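PDB 1VPB: putative modulator of DNA gyrase from Bacteroides thetaiotaomicron, which probably acts as a metallopeptidase of the PmbA/TldD (U62) family, and is named a putative modulator of DNA gyrase. Local coordinates for the interface of chains A and B. Numbering follows the deposited sequence. Chains: chain A/B, putative modulator of DNA gyrase.

Contact 1: the interface of chains A and B. Residues chain A 137-139, 142; chain B 103.
One face of the B:Tyr103 ring carries the side chain of A:Asp139. CB of A:Asp139 sits over the middle of the B:Tyr103 ring, 3.5 Å above its plane, in a CH-pi contact. The carboxylate lies nearly parallel to the ring, with planes 11° apart. It is shifted towards the CD1 side, where CG of A:Asp139 comes within 3.4 Å of B:Tyr103 CD1. With CG turned away from its own backbone N (chi1 -160°), the aspartate lays this flat group along the tyrosine face. A:Pro138 sits at the ring's edge on the same side as the aspartate, its CB 4.0 Å from B:Tyr103 CD2. Near the phenol end, the A:Asn137 amide is tilted 62° to the ring, and its OD1 stands 3.7 Å from B:Tyr103 OH. This is a loose packing contact. The patch covers the start of helix 138-150. A:Asn137 OD1 accepts the backbone N-H of A:Asp139, from above the amide carbonyl plane, in the manner of a helix N-cap. The bond probably steadies both residues under the tyrosine. A leucine in place of B:Tyr103 would probably leave the A:Asp139 carboxylate without its flat stacking partner and open a gap beside A:Asn137. Beyond the ring, A:Ile142 makes a marginal contact with the tyrosine backbone. A water joins the two chains there: it is 2.8 Å from A:Asp139 OD1 and 2.7 Å from the carbonyl O of B:Tyr103.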
# COMPACT_ATOMS: atom_id res chain seq x y z
N ASN A 137 -27.48 2.59 -13.74
CA ASN A 137 -27.31 3.94 -14.27
C ASN A 137 -26.35 4.69 -13.33
O ASN A 137 -26.59 4.80 -12.13
CB ASN A 137 -28.66 4.66 -14.29
CG ASN A 137 -28.56 6.13 -14.75
OD1 ASN A 137 -27.47 6.64 -15.04
ND2 ASN A 137 -29.72 6.80 -14.83
N PRO A 138 -25.24 5.19 -13.87
CA PRO A 138 -24.24 5.86 -13.02
C PRO A 138 -24.85 7.00 -12.28
O PRO A 138 -24.43 7.34 -11.16
CB PRO A 138 -23.20 6.35 -14.06
CG PRO A 138 -23.28 5.29 -15.12
CD PRO A 138 -24.79 5.12 -15.26
N ASP A 139 -25.84 7.64 -12.84
CA ASP A 139 -26.46 8.72 -12.11
C ASP A 139 -27.15 8.34 -10.80
O ASP A 139 -27.15 9.10 -9.81
CB ASP A 139 -27.45 9.40 -13.05
CG ASP A 139 -27.81 10.80 -12.62
OD1 ASP A 139 -27.01 11.50 -11.91
OD2 ASP A 139 -28.90 11.29 -12.97
N ILE A 142 -24.15 7.92 -8.17
CA ILE A 142 -23.68 9.15 -7.55
C ILE A 142 -24.76 9.81 -6.67
O ILE A 142 -24.44 10.40 -5.64
CB ILE A 142 -23.11 10.12 -8.59
CG1 ILE A 142 -22.32 11.20 -7.87
CG2 ILE A 142 -24.23 10.73 -9.43
CD1 ILE A 142 -21.87 12.31 -8.74
N TYR B 103 -22.49 13.40 -15.09
CA TYR B 103 -23.33 13.41 -13.90
C TYR B 103 -22.71 14.07 -12.66
O TYR B 103 -23.45 14.41 -11.66
CB TYR B 103 -23.78 12.01 -13.54
CG TYR B 103 -24.56 11.32 -14.64
CD1 TYR B 103 -25.76 11.85 -15.12
CD2 TYR B 103 -24.15 10.13 -15.11
CE1 TYR B 103 -26.48 11.17 -16.13
CE2 TYR B 103 -24.85 9.45 -16.09
CZ TYR B 103 -26.00 9.98 -16.60
OH TYR B 103 -26.67 9.21 -17.57
O HOH W 1 -26.15 14.13 -11.71

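Contact 2: the interface of chains A and B. Residues chain A 81-84, 93; chain B 61-63.
A:Phe93, from helix 87-101, packs its ring tip against the backbone and CB of B:Ser63. CE1 of A:Phe93 is 3.7 Å from B:Ser63 CB. CZ of A:Phe93 also reaches CA of B:Ala62, at 4.0 Å. CG of A:Phe93 points away from the backbone N (chi1 -174°), which sends the ring down from the helix onto the strands. The backbone N of A:Ser81 lies at the ring edge, in its plane. Around this small apolar centre, the end of strand 76-82 of chain A pairs in parallel with strand 58-73 of chain B, A:Ser81 beside B:Ala62 and A:Thr82 beside B:Ser63. A:Ser81 N donates to the carbonyl O of B:Gln61 at 3.0 Å. B:Ser63 N donates in return to A:Ser81 O at 3.1 Å. At the strand end, the carbonyl O of B:Ser63 takes two donors. The hydroxyl OG1 of A:Thr82 comes to B:Ser63 O from above the carbonyl plane at 3.0 Å, while N of A:Asn83 approaches the same oxygen nearly head-on at 3.2 Å. OG1 also accepts the backbone N-H of A:Arg84, so it ties the turn after the strand to the partner chain. The aliphatic part of A:Arg84 lies beside B:Ser63 OG. On the outer rim, a water links A:Phe93 O, at 2.8 Å, to OE1 of B:Gln61, at 2.7 Å. This short parallel pairing joins the subunits and is likely to contribute to holding them together, if the deposited dimer is the biological one.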
# COMPACT_ATOMS: atom_id res chain seq x y z
N SER A 81 3.08 -12.47 -15.22
CA SER A 81 1.74 -11.93 -15.43
C SER A 81 1.80 -10.81 -16.43
O SER A 81 2.77 -10.03 -16.44
CB SER A 81 1.22 -11.45 -14.09
OG SER A 81 1.87 -10.25 -13.71
N THR A 82 0.79 -10.75 -17.32
CA THR A 82 0.75 -9.78 -18.36
C THR A 82 -0.67 -9.41 -18.74
O THR A 82 -1.63 -10.20 -18.57
CB THR A 82 1.46 -10.33 -19.58
OG1 THR A 82 1.51 -9.36 -20.59
CG2 THR A 82 0.77 -11.59 -20.14
N ASN A 83 -0.80 -8.18 -19.24
CA ASN A 83 -2.07 -7.81 -19.81
C ASN A 83 -1.93 -7.49 -21.26
O ASN A 83 -2.81 -6.85 -21.83
CB ASN A 83 -2.70 -6.67 -19.03
CG ASN A 83 -1.85 -5.42 -18.99
OD1 ASN A 83 -1.07 -5.14 -19.91
ND2 ASN A 83 -2.08 -4.59 -17.95
N ARG A 84 -0.79 -7.89 -21.85
CA ARG A 84 -0.50 -7.65 -23.23
C ARG A 84 -0.67 -8.96 -23.96
O ARG A 84 0.24 -9.79 -23.97
CB ARG A 84 0.93 -7.10 -23.44
CG ARG A 84 1.21 -5.83 -22.73
CD ARG A 84 2.66 -5.35 -22.86
NE ARG A 84 2.98 -4.75 -24.13
CZ ARG A 84 2.78 -3.48 -24.43
NH1 ARG A 84 2.16 -2.68 -23.58
NH2 ARG A 84 3.12 -3.00 -25.61
N PHE A 93 6.88 -13.58 -24.16
CA PHE A 93 6.79 -13.37 -22.74
C PHE A 93 6.83 -14.69 -21.98
O PHE A 93 7.50 -14.83 -20.94
CB PHE A 93 5.49 -12.61 -22.40
CG PHE A 93 5.38 -12.21 -20.95
CD1 PHE A 93 6.28 -11.32 -20.38
CD2 PHE A 93 4.43 -12.75 -20.18
CE1 PHE A 93 6.20 -11.01 -19.04
CE2 PHE A 93 4.31 -12.41 -18.86
CZ PHE A 93 5.15 -11.54 -18.31
N GLN B 61 7.90 -11.91 -13.06
CA GLN B 61 8.05 -11.05 -14.23
C GLN B 61 6.68 -10.52 -14.64
O GLN B 61 5.69 -11.23 -14.53
CB GLN B 61 8.67 -11.78 -15.43
CG GLN B 61 10.12 -12.14 -15.17
CD GLN B 61 10.77 -12.86 -16.33
OE1 GLN B 61 10.13 -13.69 -16.99
NE2 GLN B 61 12.08 -12.63 -16.52
N ALA B 62 6.66 -9.32 -15.17
CA ALA B 62 5.41 -8.67 -15.57
C ALA B 62 5.59 -7.86 -16.80
O ALA B 62 6.66 -7.27 -17.01
CB ALA B 62 4.90 -7.81 -14.42
N SER B 63 4.54 -7.76 -17.63
CA SER B 63 4.53 -6.94 -18.81
C SER B 63 3.16 -6.29 -18.89
O SER B 63 2.15 -6.98 -18.86
CB SER B 63 4.71 -7.76 -20.04
OG SER B 63 4.81 -6.93 -21.15
O HOH W 2 8.90 -13.10 -19.29

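Contact 1 and contact 2 lie about 34 Å apart between the centres of their C-alpha atoms. They share no residue and no helix or strand. Contact 1 sets a loop residue of chain B on a helix start in chain A, mostly by packing. Contact 2 relies on backbone pairing between strands. Each has a twin with the chains exchanged, because the interface is two-fold symmetric. The two subunits are therefore held at well-separated places by different means, which would limit rocking of one against the other. This suits a stable dimer, although the structure alone does not show that the pair forms in solution.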